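Local coordinates for fimbrium subunit Fim1C (Bacteroides vulgatus, PDB 4QB7), which probably forms part of the tip of the fimbrium, the cell-surface filament that mediates adhesion and biofilm formation, at residues V128-S131 against N132-D136; T279-A282 against G283-K286; T295-T298 against D299-L303. All coordinates share one frame; numbering follows the deposited sequence.

Contact 1 of 3, residues V128-S131 against N132-D136; sequences VKTS and NNWKD. With SO4 (sulfate ion), chain R.
A type I' beta turn from N132 to K135 brings the D136 carboxylate back to the S131 hydroxyl and sets W134 beside T130. The backbone bond from K135 N to N132 O, 3.0 Å long, closes the turn. The D136 carboxylate, just past the turn, is tied to two consecutive residues at its start. N132 has CG anti to its backbone N (chi1 179°), which carries the amide over to D136. N132 ND2 gives a nearly straight bond of 2.9 Å to D136 OD1 (166° at the hydrogen); the donor's own amide plane contains the acceptor, but the carboxylate is met from above its plane. S131 OG makes a weak bond of 3.4 Å to the other oxygen, D136 OD2. Replacing D136 by an alanine would probably leave N132 ND2 without its acceptor, take away the weak mate of S131 OG, and set the N132 amide free to turn.

The turn belongs to the loop joining strand 123-127 to strand 141-143, and a water bridges the two arms where they come together beside it. This water donates to K129 O and S131 O and accepts from D136 N at 3.0 Å, so it satisfies three backbone groups together. Packing takes over on the W134 side. T130 CB lies over one face of the indole in a CH-pi contact, 4.1 Å from the centroid of the W134 six-membered ring, while T130 CG2 comes to 3.4 Å from W134 CZ3. The buried indole bonds through NE1 to D230 O and rests on L268 of strand 259-270. At the start of the turn, N132 N donates to O1 of a sulfate ion, probably from the crystallisation liquor, at 2.8 Å.

Contact 2 of 3, residues T279-A282 against G283-K286; sequences TTNA and GDLK
The N281 amide and the D284 carboxylate stand almost perpendicular, 88° between their planes, and they cross without bonding or stacking; the carboxylate touches the base of the asparagine instead, D284 OD1 lying 3.5 Å from N281 CB. These residues are the first and last of a type II beta turn, N281 to D284, in the loop that leads into strand 286-296. The turn is closed by D284 N donating to N281 O at 3.2 Å, the donor standing 45° out of the carbonyl plane.

The D284 side chain adds a second tie. With CG turned beside its own backbone N and anti to the carbonyl carbon (chi1 -87°), the carboxylate swings back over the start of the turn. D284 OD2 receives a weak bond from N281 N at 3.4 Å. The same oxygen accepts a hydrogen bond from a water 2.7 Å away, and that water in turn accepts from T280 N. A second water donates to both D284 OD1 and A282 O, so each carboxylate oxygen is linked through solvent to the backbone of 279-282.

G283 occupies the third position of the turn with a positive phi, where a beta carbon would be jammed against the carbonyl oxygen of A282; glycine is what this type of turn calls for. On the buried side, T279 CG2 packs 3.6 Å from L285 CD1, and L285 also rests on L314 and F319. T279 OG1 is held by T318 N. At the start of the strand the chain of K286 curls back, and K286 NZ donates to G283 O at 3.0 Å, in the carbonyl plane and on a lone pair.

Contact 3 of 3, residues T295-T298 against D299-L303; sequences TKVT and DTSNL
T298 faces S301 across the end of the loop, and its side chain can be followed outward atom by atom. T298 CB lies 3.6 Å from S301 OG. One branch, CG2, runs on beside the same hydroxyl. The other, OG1, sits between the backbone N and the carbonyl carbon (chi1 81°), which directs it at its two partners. T298 OG1 and S301 OG share a hydrogen bond of 3.0 Å that either could donate, and T298 OG1 also accepts from T300 N at 3.3 Å, forming an ST turn that fixes the chain as it leaves T298.

The backbone is held as well. S301 O accepts from V297 N and from T298 N, each at 3.1 Å, and both donors approach from the same face of its carbonyl plane. Two successive N-H groups sharing one oxygen across the pair is the arrangement of a classic beta bulge, and the chain turns its corner at V297. V297 CG2 lies 3.8 Å from N302 CA. K296 and D299 extend side by side; their charges are too far apart for a salt bridge, but a water donates to D299 OD2 at 2.8 Å and accepts a weak bond from K296 NZ.

Further in, T295 and L303 form a regular antiparallel hydrogen-bonded pair, with T295 N meeting L303 O at 2.9 Å along an almost straight line (178°). N302 ND2 reaches beyond the pair to W243 O, and N302 OD1 bonds to T304 OG1. Together these are the strand ends and connecting loop of the beta hairpin made by strands 286-296 and 301-313.

In the fold
All three contacts are local turns, spread widely over one elongated chain. The centres of contacts 1 and 2 are 23 Å apart, with nearest atoms about 11 Å from each other, and strand 259-270 relates them: W134 and K135 touch it, and the loop holding contact 2 follows it. Strand 286-296 then leads directly from contact 2 to contact 3; the centres of the two are 40 Å apart. Contact 3 is the outlying one, its centre 42 Å from the chain centre, against 12 Å for contact 1 and 19 Å for contact 2. A sulfate also lies about 4 Å from the side chain of V297 in contact 3, as one does at contact 1.

Contact 1 of 3, residues V128-S131 against N132-D136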
# COMPACT_ATOMS: atom_id res chain seq x y z
N VAL A 128 0.89 -8.26 5.93
CA VAL A 128 1.40 -8.02 4.58
C VAL A 128 1.60 -9.37 3.88
O VAL A 128 2.27 -10.25 4.42
CB VAL A 128 2.70 -7.16 4.61
CG1 VAL A 128 3.24 -6.96 3.21
CG2 VAL A 128 2.45 -5.82 5.27
N LYS A 129 1.00 -9.51 2.68
CA LYS A 129 1.06 -10.68 1.81
C LYS A 129 2.38 -10.62 1.01
O LYS A 129 2.55 -9.72 0.20
CB LYS A 129 -0.17 -10.68 0.88
CG LYS A 129 -0.87 -12.01 0.68
CD LYS A 129 -2.31 -11.75 0.22
CE LYS A 129 -3.01 -13.01 -0.26
NZ LYS A 129 -4.50 -12.93 -0.15
N THR A 130 3.32 -11.54 1.27
CA THR A 130 4.64 -11.57 0.59
C THR A 130 4.71 -12.64 -0.53
O THR A 130 5.68 -12.66 -1.27
CB THR A 130 5.77 -11.81 1.60
OG1 THR A 130 5.57 -13.09 2.21
CG2 THR A 130 5.84 -10.72 2.67
N SER A 131 3.67 -13.48 -0.66
CA SER A 131 3.56 -14.58 -1.62
C SER A 131 3.50 -14.07 -3.06
O SER A 131 3.22 -12.89 -3.29
CB SER A 131 2.33 -15.43 -1.32
OG SER A 131 1.11 -14.74 -1.53
N ASN A 132 3.76 -14.98 -4.03
CA ASN A 132 3.80 -14.77 -5.48
C ASN A 132 4.72 -13.59 -5.82
O ASN A 132 4.32 -12.66 -6.51
CB ASN A 132 2.38 -14.60 -6.07
CG ASN A 132 2.28 -14.35 -7.57
OD1 ASN A 132 3.17 -14.69 -8.38
ND2 ASN A 132 1.19 -13.71 -7.97
N ASN A 133 5.95 -13.61 -5.31
CA ASN A 133 6.96 -12.58 -5.55
C ASN A 133 6.43 -11.14 -5.42
O ASN A 133 6.66 -10.31 -6.30
CB ASN A 133 7.63 -12.78 -6.91
CG ASN A 133 8.46 -14.03 -6.86
OD1 ASN A 133 8.19 -14.99 -7.59
ND2 ASN A 133 9.42 -14.10 -5.92
N TRP A 134 5.74 -10.85 -4.28
CA TRP A 134 5.19 -9.53 -3.89
C TRP A 134 4.07 -9.02 -4.81
O TRP A 134 3.70 -7.86 -4.71
CB TRP A 134 6.32 -8.48 -3.82
CG TRP A 134 7.50 -8.93 -3.01
CD1 TRP A 134 8.61 -9.59 -3.46
CD2 TRP A 134 7.62 -8.86 -1.58
NE1 TRP A 134 9.42 -9.92 -2.39
CE2 TRP A 134 8.83 -9.48 -1.23
CE3 TRP A 134 6.82 -8.30 -0.57
CZ2 TRP A 134 9.28 -9.55 0.09
CZ3 TRP A 134 7.27 -8.37 0.74
CH2 TRP A 134 8.48 -8.99 1.06
N LYS A 135 3.53 -9.88 -5.69
CA LYS A 135 2.55 -9.46 -6.69
C LYS A 135 1.14 -9.63 -6.19
O LYS A 135 0.21 -9.25 -6.89
CB LYS A 135 2.78 -10.21 -8.03
CG LYS A 135 4.23 -10.05 -8.54
CD LYS A 135 4.44 -10.21 -10.03
CE LYS A 135 5.83 -10.67 -10.38
NZ LYS A 135 5.96 -12.16 -10.34
N ASP A 136 0.97 -10.12 -4.95
CA ASP A 136 -0.34 -10.33 -4.34
C ASP A 136 -0.65 -9.37 -3.19
O ASP A 136 -1.65 -9.57 -2.50
CB ASP A 136 -0.42 -11.77 -3.81
CG ASP A 136 -0.50 -12.88 -4.83
OD1 ASP A 136 -0.59 -12.56 -6.05
OD2 ASP A 136 -0.46 -14.08 -4.42
S SO4 R . 5.24 -17.99 -2.97
O1 SO4 R . 3.90 -17.72 -3.48
O2 SO4 R . 6.02 -16.76 -2.70
O3 SO4 R . 5.11 -18.76 -1.73
O4 SO4 R . 5.95 -18.77 -3.98
O HOH W 1 2.47 -10.55 -2.40

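Contact 2 of 3, residues T279-A282 against G283-K286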
# COMPACT_ATOMS: atom_id res chain seq x y z
N THR A 279 10.05 6.93 8.62
CA THR A 279 11.24 6.52 9.37
C THR A 279 11.85 7.69 10.13
O THR A 279 11.90 8.82 9.63
CB THR A 279 12.25 5.88 8.45
OG1 THR A 279 12.53 6.79 7.40
CG2 THR A 279 11.76 4.54 7.91
N THR A 280 12.30 7.39 11.36
CA THR A 280 12.90 8.34 12.29
C THR A 280 14.25 8.82 11.76
O THR A 280 14.52 10.03 11.79
CB THR A 280 13.01 7.70 13.69
OG1 THR A 280 11.70 7.28 14.13
CG2 THR A 280 13.59 8.65 14.71
N ASN A 281 15.08 7.89 11.25
CA ASN A 281 16.43 8.18 10.78
C ASN A 281 16.74 7.59 9.44
O ASN A 281 16.18 6.56 9.06
CB ASN A 281 17.47 7.64 11.77
CG ASN A 281 17.24 7.99 13.22
OD1 ASN A 281 17.08 7.10 14.06
ND2 ASN A 281 17.23 9.28 13.55
N ALA A 282 17.70 8.20 8.74
CA ALA A 282 18.23 7.68 7.49
C ALA A 282 18.89 6.35 7.79
O ALA A 282 19.60 6.22 8.79
CB ALA A 282 19.24 8.66 6.91
N GLY A 283 18.61 5.36 6.98
CA GLY A 283 19.20 4.04 7.16
C GLY A 283 18.46 3.14 8.11
O GLY A 283 18.94 2.03 8.36
N ASP A 284 17.28 3.58 8.62
CA ASP A 284 16.40 2.73 9.43
C ASP A 284 15.93 1.63 8.49
O ASP A 284 15.96 0.45 8.85
CB ASP A 284 15.24 3.52 10.06
CG ASP A 284 15.55 4.18 11.40
OD1 ASP A 284 16.74 4.26 11.77
OD2 ASP A 284 14.59 4.59 12.09
N LEU A 285 15.62 2.02 7.24
CA LEU A 285 15.31 1.13 6.13
C LEU A 285 16.42 1.28 5.09
O LEU A 285 16.93 2.39 4.86
CB LEU A 285 13.94 1.44 5.52
CG LEU A 285 12.73 1.20 6.42
CD1 LEU A 285 11.52 1.68 5.76
CD2 LEU A 285 12.58 -0.25 6.78
N LYS A 286 16.85 0.15 4.50
CA LYS A 286 17.92 0.14 3.50
C LYS A 286 17.58 -0.76 2.33
O LYS A 286 16.76 -1.66 2.48
CB LYS A 286 19.25 -0.37 4.11
CG LYS A 286 19.85 0.51 5.17
CD LYS A 286 21.08 -0.17 5.72
CE LYS A 286 21.22 -0.05 7.21
NZ LYS A 286 21.70 1.30 7.59
O HOH W 2 15.01 5.42 6.79
O HOH W 3 11.94 4.67 12.07
O HOH W 4 19.96 4.16 11.14

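Contact 3 of 3, residues T295-T298 against D299-L303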
# COMPACT_ATOMS: atom_id res chain seq x y z
N THR A 295 31.62 -3.64 -20.04
CA THR A 295 32.42 -2.92 -21.03
C THR A 295 32.70 -3.85 -22.23
O THR A 295 33.14 -4.98 -22.03
CB THR A 295 33.71 -2.35 -20.42
OG1 THR A 295 33.40 -1.56 -19.27
CG2 THR A 295 34.51 -1.52 -21.40
N LYS A 296 32.48 -3.35 -23.46
CA LYS A 296 32.72 -4.07 -24.71
C LYS A 296 34.19 -4.39 -24.93
O LYS A 296 35.05 -3.52 -24.74
CB LYS A 296 32.19 -3.24 -25.90
CG LYS A 296 32.43 -3.85 -27.26
CD LYS A 296 31.70 -3.09 -28.34
CE LYS A 296 32.01 -3.64 -29.70
NZ LYS A 296 31.11 -3.08 -30.74
N VAL A 297 34.48 -5.63 -25.36
CA VAL A 297 35.81 -6.03 -25.77
C VAL A 297 35.68 -6.33 -27.27
O VAL A 297 36.36 -5.70 -28.08
CB VAL A 297 36.41 -7.17 -24.93
CG1 VAL A 297 37.71 -7.67 -25.56
CG2 VAL A 297 36.67 -6.69 -23.50
N THR A 298 34.75 -7.23 -27.64
CA THR A 298 34.39 -7.53 -29.03
C THR A 298 32.87 -7.60 -29.06
O THR A 298 32.23 -7.38 -28.03
CB THR A 298 35.09 -8.80 -29.59
OG1 THR A 298 34.44 -10.00 -29.18
CG2 THR A 298 36.56 -8.86 -29.30
N ASP A 299 32.28 -7.91 -30.22
CA ASP A 299 30.82 -8.04 -30.36
C ASP A 299 30.28 -9.23 -29.58
O ASP A 299 29.08 -9.27 -29.29
CB ASP A 299 30.43 -8.18 -31.84
CG ASP A 299 30.76 -6.95 -32.66
OD1 ASP A 299 31.97 -6.71 -32.92
OD2 ASP A 299 29.81 -6.20 -33.00
N THR A 300 31.17 -10.19 -29.23
CA THR A 300 30.84 -11.45 -28.56
C THR A 300 31.59 -11.63 -27.22
O THR A 300 31.46 -12.68 -26.59
CB THR A 300 31.15 -12.63 -29.49
OG1 THR A 300 32.52 -12.56 -29.88
CG2 THR A 300 30.21 -12.70 -30.70
N SER A 301 32.35 -10.64 -26.78
CA SER A 301 33.08 -10.76 -25.53
C SER A 301 33.12 -9.42 -24.79
O SER A 301 32.98 -8.35 -25.41
CB SER A 301 34.48 -11.29 -25.76
OG SER A 301 35.31 -10.32 -26.36
N ASN A 302 33.28 -9.47 -23.46
CA ASN A 302 33.29 -8.27 -22.63
C ASN A 302 34.00 -8.47 -21.29
O ASN A 302 34.38 -9.58 -20.91
CB ASN A 302 31.82 -7.86 -22.36
CG ASN A 302 31.12 -8.71 -21.34
OD1 ASN A 302 31.44 -8.65 -20.16
ND2 ASN A 302 30.15 -9.49 -21.76
N LEU A 303 34.09 -7.38 -20.55
CA LEU A 303 34.59 -7.33 -19.19
C LEU A 303 33.44 -6.87 -18.29
O LEU A 303 32.88 -5.80 -18.50
CB LEU A 303 35.77 -6.41 -19.12
CG LEU A 303 36.74 -6.63 -17.99
CD1 LEU A 303 37.44 -7.97 -18.14
CD2 LEU A 303 37.80 -5.56 -18.03
O HOH W 5 28.29 -4.92 -30.98